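Local atomic coordinates of LbaCas13a H328A (C2c2) (Lachnospiraceae bacterium NK4A179, PDB entry 5WLH), a protein that is a CRISPR-Cas13a nuclease that binds a pre-crRNA guide and, as its family does, probably cleaves RNA targets matching that guide. Residues Gln516-Asp521 with Leu528-Lys533; Thr558-Ile563 with Pro577-Leu582; Asn163-Asn168 with Lys201-Ala206; Trp86-Ile91 with Ile178-Ala183. All coordinates share one frame; numbering follows the deposited sequence.

Contact 1 (Gln516-Asp521 with Leu528-Lys533); sequences QTVELD and LLLKPK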
loop_
_atom_site.group_PDB
_atom_site.type_symbol
_atom_site.label_atom_id
_atom_site.label_comp_id
_atom_site.label_asym_id
_atom_site.label_seq_id
_atom_site.Cartn_x
_atom_site.Cartn_y
_atom_site.Cartn_z
ATOM N N GLN A 516 -24.498 -17.209 -2.190
ATOM C CA GLN A 516 -25.402 -18.254 -2.640
ATOM C C GLN A 516 -26.382 -18.716 -1.573
ATOM O O GLN A 516 -27.230 -19.563 -1.866
ATOM C CB GLN A 516 -24.611 -19.461 -3.135
ATOM C CG GLN A 516 -23.869 -19.253 -4.422
ATOM C CD GLN A 516 -23.379 -20.568 -4.958
ATOM O OE1 GLN A 516 -24.138 -21.318 -5.569
ATOM N NE2 GLN A 516 -22.118 -20.885 -4.690
ATOM N N THR A 517 -26.285 -18.214 -0.345
ATOM C CA THR A 517 -27.206 -18.638 0.700
ATOM C C THR A 517 -28.346 -17.663 0.928
ATOM O O THR A 517 -29.441 -18.089 1.307
ATOM C CB THR A 517 -26.471 -18.842 2.030
ATOM O OG1 THR A 517 -25.772 -17.641 2.371
ATOM C CG2 THR A 517 -25.488 -20.007 1.945
ATOM N N VAL A 518 -28.128 -16.363 0.719
ATOM C CA VAL A 518 -29.139 -15.363 1.031
ATOM C C VAL A 518 -29.260 -14.362 -0.109
ATOM O O VAL A 518 -28.347 -14.175 -0.918
ATOM C CB VAL A 518 -28.851 -14.615 2.360
ATOM C CG1 VAL A 518 -28.846 -15.576 3.534
ATOM C CG2 VAL A 518 -27.525 -13.831 2.266
ATOM N N GLU A 519 -30.418 -13.718 -0.166
ATOM C CA GLU A 519 -30.622 -12.554 -1.013
ATOM C C GLU A 519 -30.922 -11.395 -0.078
ATOM O O GLU A 519 -31.992 -11.345 0.540
ATOM C CB GLU A 519 -31.746 -12.777 -2.027
ATOM C CG GLU A 519 -31.750 -11.763 -3.157
ATOM C CD GLU A 519 -32.969 -11.882 -4.058
ATOM O OE1 GLU A 519 -33.432 -13.024 -4.293
ATOM O OE2 GLU A 519 -33.458 -10.829 -4.534
ATOM N N LEU A 520 -29.953 -10.501 0.078
ATOM C CA LEU A 520 -30.130 -9.356 0.951
ATOM C C LEU A 520 -30.911 -8.271 0.223
ATOM O O LEU A 520 -31.084 -8.309 -0.994
ATOM C CB LEU A 520 -28.767 -8.833 1.412
ATOM C CG LEU A 520 -27.874 -9.931 1.997
ATOM C CD1 LEU A 520 -26.458 -9.453 2.357
ATOM C CD2 LEU A 520 -28.567 -10.526 3.235
ATOM N N ASP A 521 -31.387 -7.298 0.980
ATOM C CA ASP A 521 -31.974 -6.102 0.385
ATOM C C ASP A 521 -31.225 -4.881 0.894
ATOM O O ASP A 521 -30.317 -4.985 1.724
ATOM C CB ASP A 521 -33.476 -5.999 0.678
ATOM C CG ASP A 521 -33.805 -6.153 2.151
ATOM O OD1 ASP A 521 -33.021 -5.687 3.005
ATOM O OD2 ASP A 521 -34.869 -6.737 2.453
ATOM N N LEU A 528 -23.427 -10.352 7.735
ATOM C CA LEU A 528 -22.951 -10.691 9.071
ATOM C C LEU A 528 -23.858 -10.175 10.178
ATOM O O LEU A 528 -23.762 -10.651 11.308
ATOM C CB LEU A 528 -21.551 -10.135 9.294
ATOM C CG LEU A 528 -20.503 -10.766 8.389
ATOM C CD1 LEU A 528 -19.086 -10.259 8.783
ATOM C CD2 LEU A 528 -20.586 -12.282 8.451
ATOM N N LEU A 529 -24.715 -9.216 9.895
ATOM C CA LEU A 529 -25.587 -8.685 10.928
ATOM C C LEU A 529 -26.967 -9.327 10.923
ATOM O O LEU A 529 -27.807 -8.956 11.754
ATOM C CB LEU A 529 -25.700 -7.165 10.788
ATOM C CG LEU A 529 -24.353 -6.470 11.040
ATOM C CD1 LEU A 529 -24.537 -4.979 11.090
ATOM C CD2 LEU A 529 -23.677 -7.011 12.332
ATOM N N LEU A 530 -27.217 -10.289 10.035
ATOM C CA LEU A 530 -28.479 -11.020 10.098
ATOM C C LEU A 530 -28.556 -11.797 11.404
ATOM O O LEU A 530 -27.541 -12.219 11.960
ATOM C CB LEU A 530 -28.637 -11.964 8.904
ATOM C CG LEU A 530 -28.687 -11.326 7.504
ATOM C CD1 LEU A 530 -29.035 -12.367 6.449
ATOM C CD2 LEU A 530 -29.643 -10.133 7.436
ATOM N N LYS A 531 -29.774 -11.963 11.904
ATOM C CA LYS A 531 -30.010 -12.515 13.226
ATOM C C LYS A 531 -30.487 -13.959 13.140
ATOM O O LYS A 531 -31.047 -14.378 12.123
ATOM C CB LYS A 531 -31.039 -11.652 13.972
ATOM C CG LYS A 531 -30.529 -10.250 14.292
ATOM C CD LYS A 531 -29.490 -10.275 15.408
ATOM C CE LYS A 531 -28.703 -8.968 15.482
ATOM N NZ LYS A 531 -27.511 -8.941 14.563
ATOM N N PRO A 532 -30.273 -14.756 14.193
ATOM C CA PRO A 532 -30.593 -16.185 14.118
ATOM C C PRO A 532 -32.088 -16.433 13.942
ATOM O O PRO A 532 -32.925 -15.558 14.173
ATOM C CB PRO A 532 -30.100 -16.734 15.464
ATOM C CG PRO A 532 -29.165 -15.707 15.989
ATOM C CD PRO A 532 -29.673 -14.397 15.489
ATOM N N LYS A 533 -32.405 -17.671 13.551
ATOM C CA LYS A 533 -33.739 -18.012 13.061
ATOM C C LYS A 533 -34.842 -17.775 14.090
ATOM O O LYS A 533 -36.001 -17.613 13.699
ATOM C CB LYS A 533 -33.771 -19.466 12.611
ATOM C CG LYS A 533 -33.632 -20.472 13.753
ATOM C CD LYS A 533 -33.519 -21.879 13.206
ATOM C CE LYS A 533 -33.575 -22.923 14.317
ATOM N NZ LYS A 533 -33.407 -24.299 13.758
#
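Val518 and Leu520, just past the end of helix 486-517, both turn toward Leu530 in the loop beyond. Val518 comes first along the chain: its CG1 methyl lies 4.3 Å from CD1 of Leu530, the looser of the two touches. Leu520 then sends CD2 to within 3.7 Å of the same Leu530 CD1, the two leucines meeting obliquely, methyl to methyl. With CG of Leu530 opposite the carbonyl carbon (chi1 -62°), its CD1 reaches the first segment, and one methyl serves both partners. Branched aliphatic residues suit these three positions, since each offers a methyl to the others. Next to Leu530, Lys531 folds back, NZ donating to Leu529 O at 2.8 Å from above the carbonyl plane. The stretch 547-554 bonds to both segments through its backbone: Thr517 and Glu519 pair with Lys554 and Phe552, and Lys531 with Asn547 and Ile549. Close by, at the end of helix 588-602, Arg603 probably belongs by sequence to the R-X4-H motif of a HEPN nuclease domain. The contact between the segments is purely apolar and without directional bonds, which implies that it adds close packing, while backbone pairing with 547-554 fixes both segments from outside.

Contact 2 (Thr558-Ile563 with Pro577-Leu582); sequences TLRDTI and PFDKYL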
loop_
_atom_site.group_PDB
_atom_site.type_symbol
_atom_site.label_atom_id
_atom_site.label_comp_id
_atom_site.label_asym_id
_atom_site.label_seq_id
_atom_site.Cartn_x
_atom_site.Cartn_y
_atom_site.Cartn_z
ATOM N N THR A 558 -31.825 -26.646 0.119
ATOM C CA THR A 558 -30.495 -27.008 -0.363
ATOM C C THR A 558 -29.391 -26.284 0.398
ATOM O O THR A 558 -28.230 -26.316 -0.027
ATOM C CB THR A 558 -30.360 -26.722 -1.858
ATOM O OG1 THR A 558 -30.620 -25.334 -2.095
ATOM C CG2 THR A 558 -31.336 -27.580 -2.658
ATOM N N LEU A 559 -29.735 -25.666 1.530
ATOM C CA LEU A 559 -28.808 -24.804 2.256
ATOM C C LEU A 559 -27.526 -25.536 2.638
ATOM O O LEU A 559 -26.423 -25.028 2.406
ATOM C CB LEU A 559 -29.501 -24.246 3.498
ATOM C CG LEU A 559 -28.617 -23.332 4.340
ATOM C CD1 LEU A 559 -27.988 -22.232 3.442
ATOM C CD2 LEU A 559 -29.415 -22.724 5.495
ATOM N N ARG A 560 -27.643 -26.723 3.243
ATOM C CA ARG A 560 -26.436 -27.446 3.638
ATOM C C ARG A 560 -25.571 -27.789 2.435
ATOM O O ARG A 560 -24.345 -27.629 2.482
ATOM C CB ARG A 560 -26.775 -28.721 4.400
ATOM C CG ARG A 560 -25.533 -29.492 4.819
ATOM C CD ARG A 560 -25.876 -30.854 5.375
ATOM N NE ARG A 560 -26.675 -30.721 6.583
ATOM C CZ ARG A 560 -27.082 -31.739 7.327
ATOM N NH1 ARG A 560 -26.772 -32.985 6.978
ATOM N NH2 ARG A 560 -27.801 -31.507 8.415
ATOM N N ASP A 561 -26.183 -28.279 1.351
ATOM C CA ASP A 561 -25.384 -28.618 0.180
ATOM C C ASP A 561 -24.778 -27.368 -0.450
ATOM O O ASP A 561 -23.664 -27.423 -0.985
ATOM C CB ASP A 561 -26.234 -29.383 -0.842
ATOM C CG ASP A 561 -26.436 -30.852 -0.460
ATOM O OD1 ASP A 561 -25.990 -31.264 0.637
ATOM O OD2 ASP A 561 -27.055 -31.590 -1.257
ATOM N N THR A 562 -25.487 -26.237 -0.396
ATOM C CA THR A 562 -24.923 -24.986 -0.898
ATOM C C THR A 562 -23.714 -24.561 -0.071
ATOM O O THR A 562 -22.659 -24.220 -0.626
ATOM C CB THR A 562 -25.990 -23.893 -0.902
ATOM O OG1 THR A 562 -27.127 -24.350 -1.642
ATOM C CG2 THR A 562 -25.448 -22.616 -1.542
ATOM N N ILE A 563 -23.836 -24.602 1.259
ATOM C CA ILE A 563 -22.700 -24.266 2.123
ATOM C C ILE A 563 -21.512 -25.162 1.808
ATOM O O ILE A 563 -20.366 -24.704 1.723
ATOM C CB ILE A 563 -23.097 -24.386 3.605
ATOM C CG1 ILE A 563 -24.142 -23.335 3.993
ATOM C CG2 ILE A 563 -21.872 -24.309 4.484
ATOM C CD1 ILE A 563 -24.803 -23.638 5.336
ATOM N N PRO A 577 -21.009 -36.732 10.552
ATOM C CA PRO A 577 -22.226 -36.782 11.386
ATOM C C PRO A 577 -22.744 -35.391 11.735
ATOM O O PRO A 577 -22.626 -34.906 12.864
ATOM C CB PRO A 577 -21.749 -37.569 12.608
ATOM C CG PRO A 577 -20.311 -37.165 12.750
ATOM C CD PRO A 577 -19.789 -36.966 11.342
ATOM N N PHE A 578 -23.339 -34.728 10.740
ATOM C CA PHE A 578 -23.872 -33.385 10.953
ATOM C C PHE A 578 -24.911 -33.372 12.062
ATOM O O PHE A 578 -24.997 -32.411 12.835
ATOM C CB PHE A 578 -24.487 -32.846 9.662
ATOM C CG PHE A 578 -23.481 -32.356 8.670
ATOM C CD1 PHE A 578 -22.769 -31.187 8.899
ATOM C CD2 PHE A 578 -23.239 -33.073 7.505
ATOM C CE1 PHE A 578 -21.835 -30.737 7.980
ATOM C CE2 PHE A 578 -22.305 -32.628 6.579
ATOM C CZ PHE A 578 -21.606 -31.461 6.816
ATOM N N ASP A 579 -25.716 -34.432 12.152
ATOM C CA ASP A 579 -26.804 -34.438 13.116
ATOM C C ASP A 579 -26.303 -34.558 14.545
ATOM O O ASP A 579 -27.006 -34.134 15.465
ATOM C CB ASP A 579 -27.784 -35.558 12.780
ATOM C CG ASP A 579 -28.687 -35.195 11.616
ATOM O OD1 ASP A 579 -28.927 -33.984 11.405
ATOM O OD2 ASP A 579 -29.144 -36.114 10.905
ATOM N N LYS A 580 -25.103 -35.105 14.750
ATOM C CA LYS A 580 -24.504 -35.066 16.077
ATOM C C LYS A 580 -24.321 -33.632 16.547
ATOM O O LYS A 580 -24.479 -33.340 17.738
ATOM C CB LYS A 580 -23.169 -35.814 16.082
ATOM C CG LYS A 580 -22.331 -35.548 17.319
ATOM C CD LYS A 580 -21.032 -36.337 17.361
ATOM C CE LYS A 580 -20.306 -36.070 18.690
ATOM N NZ LYS A 580 -19.271 -37.096 19.038
ATOM N N TYR A 581 -24.030 -32.715 15.624
ATOM C CA TYR A 581 -23.782 -31.321 15.969
ATOM C C TYR A 581 -25.001 -30.429 15.806
ATOM O O TYR A 581 -25.122 -29.432 16.523
ATOM C CB TYR A 581 -22.625 -30.776 15.121
ATOM C CG TYR A 581 -21.402 -31.642 15.223
ATOM C CD1 TYR A 581 -20.579 -31.583 16.339
ATOM C CD2 TYR A 581 -21.083 -32.542 14.220
ATOM C CE1 TYR A 581 -19.460 -32.396 16.444
ATOM C CE2 TYR A 581 -19.974 -33.352 14.315
ATOM C CZ TYR A 581 -19.168 -33.277 15.428
ATOM O OH TYR A 581 -18.069 -34.089 15.506
ATOM N N LEU A 582 -25.901 -30.753 14.890
ATOM C CA LEU A 582 -27.156 -30.022 14.746
ATOM C C LEU A 582 -28.293 -30.804 15.401
ATOM O O LEU A 582 -29.281 -31.188 14.772
ATOM C CB LEU A 582 -27.435 -29.743 13.274
ATOM C CG LEU A 582 -26.263 -29.001 12.625
ATOM C CD1 LEU A 582 -26.187 -29.275 11.135
ATOM C CD2 LEU A 582 -26.392 -27.513 12.906
#
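The short helix 559-564 and the weakly bonded helical turn 578-581 are joined through an arginine laid against a phenylalanine, in what is probably the HEPN1 region judged by the R-X4-H sequence just beyond helix 588-602. Arg560 carries the contact. Its CG stands opposite the backbone N (chi1 180°), which sends the chain out from the helix, and a bend at chi3 swings the guanidinium past Phe578. CD sits over the ring face, 4.2 Å from the Phe578 ring centroid and 17° off its normal, a CH-pi contact displaced toward the rim. The flat end lies over CB and the adjoining rim of the ring: Phe578 CB lies 3.4 Å above one guanidinium face, and NH1 approaches that CB at 3.5 Å. With the two planes 35° apart, this is not a parallel stack.

An arginine suits such a place because its methylenes can lie on an aromatic while its polar end seeks charge. NE forms a salt bridge with Asp588 at the start of helix 588-602, so the residue ties the helix pair to a third helix. Asp579 OD1 lies 4.0 Å from Arg560 NH2, near the guanidinium plane but beyond salt-bridge length, and its charge would probably still favour the cation. Leu582 CD1 packs at 3.9 Å against Arg560 NH2. At the start of helix 559-564, Thr558 O accepts from both Thr562 N and Thr562 OG1, while Tyr581 packs on helix 621-632.

Contact 3 (Asn163-Asn168 with Lys201-Ala206); sequences NRIKNN and KLLMNA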
loop_
_atom_site.group_PDB
_atom_site.type_symbol
_atom_site.label_atom_id
_atom_site.label_comp_id
_atom_site.label_asym_id
_atom_site.label_seq_id
_atom_site.Cartn_x
_atom_site.Cartn_y
_atom_site.Cartn_z
ATOM N N ASN A 163 38.262 31.334 -17.968
ATOM C CA ASN A 163 39.330 30.636 -18.678
ATOM C C ASN A 163 39.147 29.126 -18.609
ATOM O O ASN A 163 39.310 28.431 -19.615
ATOM C CB ASN A 163 40.692 31.034 -18.109
ATOM C CG ASN A 163 41.069 32.458 -18.444
ATOM O OD1 ASN A 163 40.552 33.046 -19.400
ATOM N ND2 ASN A 163 41.978 33.027 -17.658
ATOM N N ARG A 164 38.814 28.594 -17.432
ATOM C CA ARG A 164 38.615 27.154 -17.330
ATOM C C ARG A 164 37.390 26.713 -18.124
ATOM O O ARG A 164 37.395 25.638 -18.740
ATOM C CB ARG A 164 38.498 26.748 -15.859
ATOM C CG ARG A 164 39.766 26.980 -15.047
ATOM C CD ARG A 164 40.959 26.207 -15.604
ATOM N NE ARG A 164 40.862 24.776 -15.325
ATOM C CZ ARG A 164 41.723 24.090 -14.575
ATOM N NH1 ARG A 164 41.542 22.788 -14.382
ATOM N NH2 ARG A 164 42.764 24.700 -14.017
ATOM N N ILE A 165 36.349 27.550 -18.157
ATOM C CA ILE A 165 35.106 27.189 -18.836
ATOM C C ILE A 165 35.300 27.141 -20.351
ATOM O O ILE A 165 34.763 26.255 -21.027
ATOM C CB ILE A 165 33.983 28.167 -18.436
ATOM C CG1 ILE A 165 33.474 27.848 -17.029
ATOM C CG2 ILE A 165 32.829 28.125 -19.428
ATOM C CD1 ILE A 165 32.634 28.965 -16.432
ATOM N N LYS A 166 36.051 28.083 -20.913
ATOM C CA LYS A 166 36.217 28.128 -22.362
ATOM C C LYS A 166 37.491 27.442 -22.843
ATOM O O LYS A 166 37.737 27.402 -24.054
ATOM C CB LYS A 166 36.185 29.581 -22.855
ATOM C CG LYS A 166 37.469 30.361 -22.646
ATOM C CD LYS A 166 37.272 31.836 -22.988
ATOM C CE LYS A 166 36.937 32.031 -24.456
ATOM N NZ LYS A 166 36.536 33.435 -24.749
ATOM N N ASN A 167 38.289 26.879 -21.934
ATOM C CA ASN A 167 39.552 26.262 -22.331
ATOM C C ASN A 167 39.342 25.027 -23.203
ATOM O O ASN A 167 40.222 24.679 -23.998
ATOM C CB ASN A 167 40.368 25.905 -21.088
ATOM C CG ASN A 167 41.792 25.506 -21.419
ATOM O OD1 ASN A 167 42.122 24.319 -21.446
ATOM N ND2 ASN A 167 42.646 26.493 -21.668
ATOM N N ASN A 168 38.201 24.351 -23.075
ATOM C CA ASN A 168 37.896 23.183 -23.892
ATOM C C ASN A 168 36.793 23.447 -24.908
ATOM O O ASN A 168 36.328 22.505 -25.559
ATOM C CB ASN A 168 37.502 21.995 -23.012
ATOM C CG ASN A 168 38.579 21.621 -22.014
ATOM O OD1 ASN A 168 39.721 22.067 -22.118
ATOM N ND2 ASN A 168 38.216 20.801 -21.033
ATOM N N LYS A 201 25.342 34.967 -15.841
ATOM C CA LYS A 201 26.144 36.167 -16.057
ATOM C C LYS A 201 27.588 35.804 -16.361
ATOM O O LYS A 201 28.207 36.368 -17.272
ATOM C CB LYS A 201 26.066 37.056 -14.817
ATOM C CG LYS A 201 26.877 38.343 -14.855
ATOM C CD LYS A 201 26.281 39.343 -13.844
ATOM C CE LYS A 201 27.075 40.650 -13.782
ATOM N NZ LYS A 201 26.585 41.539 -12.672
ATOM N N LEU A 202 28.125 34.842 -15.613
ATOM C CA LEU A 202 29.475 34.355 -15.857
ATOM C C LEU A 202 29.607 33.754 -17.252
ATOM O O LEU A 202 30.582 34.029 -17.961
ATOM C CB LEU A 202 29.832 33.323 -14.793
ATOM C CG LEU A 202 31.064 32.459 -15.015
ATOM C CD1 LEU A 202 32.270 33.310 -14.890
ATOM C CD2 LEU A 202 31.098 31.344 -13.976
ATOM N N LEU A 203 28.635 32.938 -17.667
ATOM C CA LEU A 203 28.728 32.292 -18.975
ATOM C C LEU A 203 28.582 33.300 -20.107
ATOM O O LEU A 203 29.220 33.161 -21.158
ATOM C CB LEU A 203 27.666 31.202 -19.103
ATOM C CG LEU A 203 27.963 29.970 -18.249
ATOM C CD1 LEU A 203 26.739 29.064 -18.189
ATOM C CD2 LEU A 203 29.165 29.232 -18.829
ATOM N N MET A 204 27.723 34.305 -19.929
ATOM C CA MET A 204 27.605 35.336 -20.958
ATOM C C MET A 204 28.894 36.140 -21.078
ATOM O O MET A 204 29.328 36.465 -22.193
ATOM C CB MET A 204 26.410 36.243 -20.666
ATOM C CG MET A 204 25.056 35.519 -20.755
ATOM S SD MET A 204 24.509 35.093 -22.425
ATOM C CE MET A 204 23.950 36.697 -23.024
ATOM N N ASN A 205 29.521 36.464 -19.944
ATOM C CA ASN A 205 30.822 37.118 -19.981
ATOM C C ASN A 205 31.876 36.204 -20.598
ATOM O O ASN A 205 32.730 36.661 -21.369
ATOM C CB ASN A 205 31.245 37.549 -18.574
ATOM C CG ASN A 205 30.312 38.609 -17.972
ATOM O OD1 ASN A 205 29.536 39.243 -18.690
ATOM N ND2 ASN A 205 30.382 38.792 -16.649
ATOM N N ALA A 206 31.834 34.908 -20.268
ATOM C CA ALA A 206 32.824 33.980 -20.808
ATOM C C ALA A 206 32.763 33.923 -22.325
ATOM O O ALA A 206 33.799 33.834 -22.995
ATOM C CB ALA A 206 32.618 32.582 -20.227
#
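The last part of helix 158-166 and the end of helix 193-206 come together where Lys166 and Ala206 face each other, their CA atoms 6.9 Å apart, a closeness that the small Ala206, directed toward the other segment, allows. Ile165 supplies the apolar half. Its CD1 meets Leu202 CD2 at 3.7 Å, and its other branch, CG2, lies 3.9 Å from Leu203 CD2, the latter pair crossing at about a right angle. The beta-branched isoleucine can thus address two successive leucines at once. This is helix-to-helix packing in the N-terminal helical part of the chain, about 15 Å from the bound RNA at its nearest atom; Leu202 also packs on helix 218-230.

Lys166 supplies the polar half. With CG set between the backbone N and the carbonyl carbon (chi1 78°) and the chain bent at chi3, NZ donates to Ala206 O at 3.3 Å, almost straight onto the oxygen (C=O...N angle 177°). A cation at a helix C-terminus probably suits the partial negative charge there, and Asp208 adds a long, weak ion pair. A methionine in its place would probably leave the Ala206 carbonyl without this donor and Asp208 without its distant cation.

Contact 4 (Trp86-Ile91 with Ile178-Ala183); sequences WFLSEI and IDRIIA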
loop_
_atom_site.group_PDB
_atom_site.type_symbol
_atom_site.label_atom_id
_atom_site.label_comp_id
_atom_site.label_asym_id
_atom_site.label_seq_id
_atom_site.Cartn_x
_atom_site.Cartn_y
_atom_site.Cartn_z
ATOM N N TRP A 86 22.061 17.380 -28.690
ATOM C CA TRP A 86 23.354 16.715 -28.601
ATOM C C TRP A 86 24.504 17.720 -28.602
ATOM O O TRP A 86 25.582 17.426 -28.073
ATOM C CB TRP A 86 23.469 15.703 -29.744
ATOM C CG TRP A 86 24.848 15.279 -30.101
ATOM C CD1 TRP A 86 25.493 14.152 -29.683
ATOM C CD2 TRP A 86 25.750 15.959 -30.978
ATOM N NE1 TRP A 86 26.750 14.097 -30.236
ATOM C CE2 TRP A 86 26.933 15.195 -31.035
ATOM C CE3 TRP A 86 25.676 17.146 -31.713
ATOM C CZ2 TRP A 86 28.033 15.580 -31.798
ATOM C CZ3 TRP A 86 26.765 17.523 -32.472
ATOM C CH2 TRP A 86 27.926 16.741 -32.513
ATOM N N PHE A 87 24.284 18.913 -29.166
ATOM C CA PHE A 87 25.280 19.978 -29.073
ATOM C C PHE A 87 25.386 20.512 -27.647
ATOM O O PHE A 87 26.490 20.798 -27.167
ATOM C CB PHE A 87 24.929 21.106 -30.045
ATOM C CG PHE A 87 25.868 22.282 -29.984
ATOM C CD1 PHE A 87 27.226 22.115 -30.187
ATOM C CD2 PHE A 87 25.387 23.553 -29.727
ATOM C CE1 PHE A 87 28.088 23.194 -30.139
ATOM C CE2 PHE A 87 26.243 24.637 -29.676
ATOM C CZ PHE A 87 27.596 24.456 -29.880
ATOM N N LEU A 88 24.249 20.662 -26.959
ATOM C CA LEU A 88 24.279 21.035 -25.547
ATOM C C LEU A 88 25.083 20.034 -24.732
ATOM O O LEU A 88 25.863 20.419 -23.853
ATOM C CB LEU A 88 22.861 21.130 -24.988
ATOM C CG LEU A 88 21.800 21.924 -25.740
ATOM C CD1 LEU A 88 20.453 21.722 -25.068
ATOM C CD2 LEU A 88 22.165 23.393 -25.778
ATOM N N SER A 89 24.897 18.739 -25.003
ATOM C CA SER A 89 25.604 17.716 -24.242
ATOM C C SER A 89 27.106 17.785 -24.473
ATOM O O SER A 89 27.887 17.507 -23.555
ATOM C CB SER A 89 25.078 16.328 -24.605
ATOM O OG SER A 89 25.625 15.341 -23.747
ATOM N N GLU A 90 27.527 18.159 -25.682
ATOM C CA GLU A 90 28.953 18.246 -25.980
ATOM C C GLU A 90 29.590 19.441 -25.282
ATOM O O GLU A 90 30.722 19.349 -24.792
ATOM C CB GLU A 90 29.169 18.324 -27.493
ATOM C CG GLU A 90 30.552 17.887 -27.951
ATOM C CD GLU A 90 30.716 16.377 -27.968
ATOM O OE1 GLU A 90 31.871 15.904 -28.049
ATOM O OE2 GLU A 90 29.693 15.663 -27.895
ATOM N N ILE A 91 28.876 20.569 -25.226
ATOM C CA ILE A 91 29.382 21.745 -24.521
ATOM C C ILE A 91 29.597 21.424 -23.048
ATOM O O ILE A 91 30.639 21.752 -22.465
ATOM C CB ILE A 91 28.423 22.935 -24.707
ATOM C CG1 ILE A 91 28.437 23.399 -26.160
ATOM C CG2 ILE A 91 28.814 24.088 -23.796
ATOM C CD1 ILE A 91 29.819 23.768 -26.658
ATOM N N ILE A 178 22.951 28.704 -23.515
ATOM C CA ILE A 178 23.262 28.843 -22.095
ATOM C C ILE A 178 22.013 28.601 -21.254
ATOM O O ILE A 178 22.042 27.865 -20.258
ATOM C CB ILE A 178 23.880 30.227 -21.824
ATOM C CG1 ILE A 178 25.309 30.274 -22.373
ATOM C CG2 ILE A 178 23.840 30.551 -20.334
ATOM C CD1 ILE A 178 25.891 31.667 -22.508
ATOM N N ASP A 179 20.891 29.205 -21.655
ATOM C CA ASP A 179 19.644 29.007 -20.925
ATOM C C ASP A 179 19.236 27.540 -20.912
ATOM O O ASP A 179 18.772 27.028 -19.888
ATOM C CB ASP A 179 18.536 29.862 -21.533
ATOM C CG ASP A 179 18.613 31.305 -21.091
ATOM O OD1 ASP A 179 19.488 31.617 -20.260
ATOM O OD2 ASP A 179 17.793 32.122 -21.562
ATOM N N ARG A 180 19.406 26.846 -22.039
ATOM C CA ARG A 180 19.031 25.437 -22.100
ATOM C C ARG A 180 19.946 24.582 -21.238
ATOM O O ARG A 180 19.480 23.667 -20.548
ATOM C CB ARG A 180 19.054 24.956 -23.551
ATOM C CG ARG A 180 17.766 25.258 -24.294
ATOM C CD ARG A 180 17.954 25.293 -25.805
ATOM N NE ARG A 180 16.778 25.879 -26.437
ATOM C CZ ARG A 180 15.714 25.181 -26.813
ATOM N NH1 ARG A 180 15.692 23.866 -26.638
ATOM N NH2 ARG A 180 14.676 25.794 -27.365
ATOM N N ILE A 181 21.249 24.869 -21.264
ATOM C CA ILE A 181 22.220 24.082 -20.509
ATOM C C ILE A 181 21.990 24.232 -19.013
ATOM O O ILE A 181 22.105 23.264 -18.248
ATOM C CB ILE A 181 23.647 24.502 -20.895
ATOM C CG1 ILE A 181 24.025 23.915 -22.251
ATOM C CG2 ILE A 181 24.635 24.069 -19.839
ATOM C CD1 ILE A 181 25.461 24.138 -22.615
ATOM N N ILE A 182 21.687 25.452 -18.568
ATOM C CA ILE A 182 21.472 25.691 -17.146
ATOM C C ILE A 182 20.246 24.928 -16.660
ATOM O O ILE A 182 20.296 24.211 -15.658
ATOM C CB ILE A 182 21.342 27.202 -16.879
ATOM C CG1 ILE A 182 22.704 27.873 -17.037
ATOM C CG2 ILE A 182 20.754 27.450 -15.505
ATOM C CD1 ILE A 182 22.657 29.387 -16.875
ATOM N N ALA A 183 19.128 25.060 -17.374
ATOM C CA ALA A 183 17.899 24.423 -16.929
ATOM C C ALA A 183 17.988 22.905 -17.005
ATOM O O ALA A 183 17.361 22.211 -16.196
ATOM C CB ALA A 183 16.721 24.924 -17.760
#
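Helices 83-96 and 175-185 cross at -73°, the axes of the short segments 10.2 Å apart, with Leu88 and Ile181 nearest at 6.2 Å between CA atoms. Leu88 spans two successive residues of the neighbouring helix: its CD1 touches Arg180 CB at 3.8 Å, while CD2 lies 4.0 Å from Ile181 CG1. Only the aliphatic base of Arg180 is used here, for its extended chain carries the guanidinium off to salt bridges with Asp176 and Asp356. Ile181 has CG1 opposite the carbonyl carbon (chi1 -76°); with chi2 extended, this carries CD1 to Ile91 CG2 at 3.6 Å, one isoleucine meeting the other at about a right angle. Replacing Ile181 by an alanine is likely to open a gap beside Ile91 and Leu88. At so steep a crossing the helices touch over a small patch, filled largely by Leu88, Ile91 and Ile181. Around it, Ile181 also rests on Phe72 and Val92, Leu88 on Ile177 and Tyr185, while helix 175-185 also packs against helix 193-206.

In the fold
From the N terminus, contact 4 opens first, on helix 83-96, and contact 3 opens on helix 158-166 before helix 175-185 closes contact 4; helix 193-206 then closes contact 3, so the two loops cross rather than nest. Their centres are about 14 Å apart, and Ile178 packs against Leu203 and Met204, so the two contacts share a packed core of neighbouring helices. Some 300 residues later come contacts 1 and 2, in series, each closing a short local loop. Thr517 joins them by packing on Leu559 and Ile563. Contacts 1 and 2, probably in the HEPN1 region, lie on the opposite side of the chain's centre; contacts 1 and 3 are about 81 Å apart between centres.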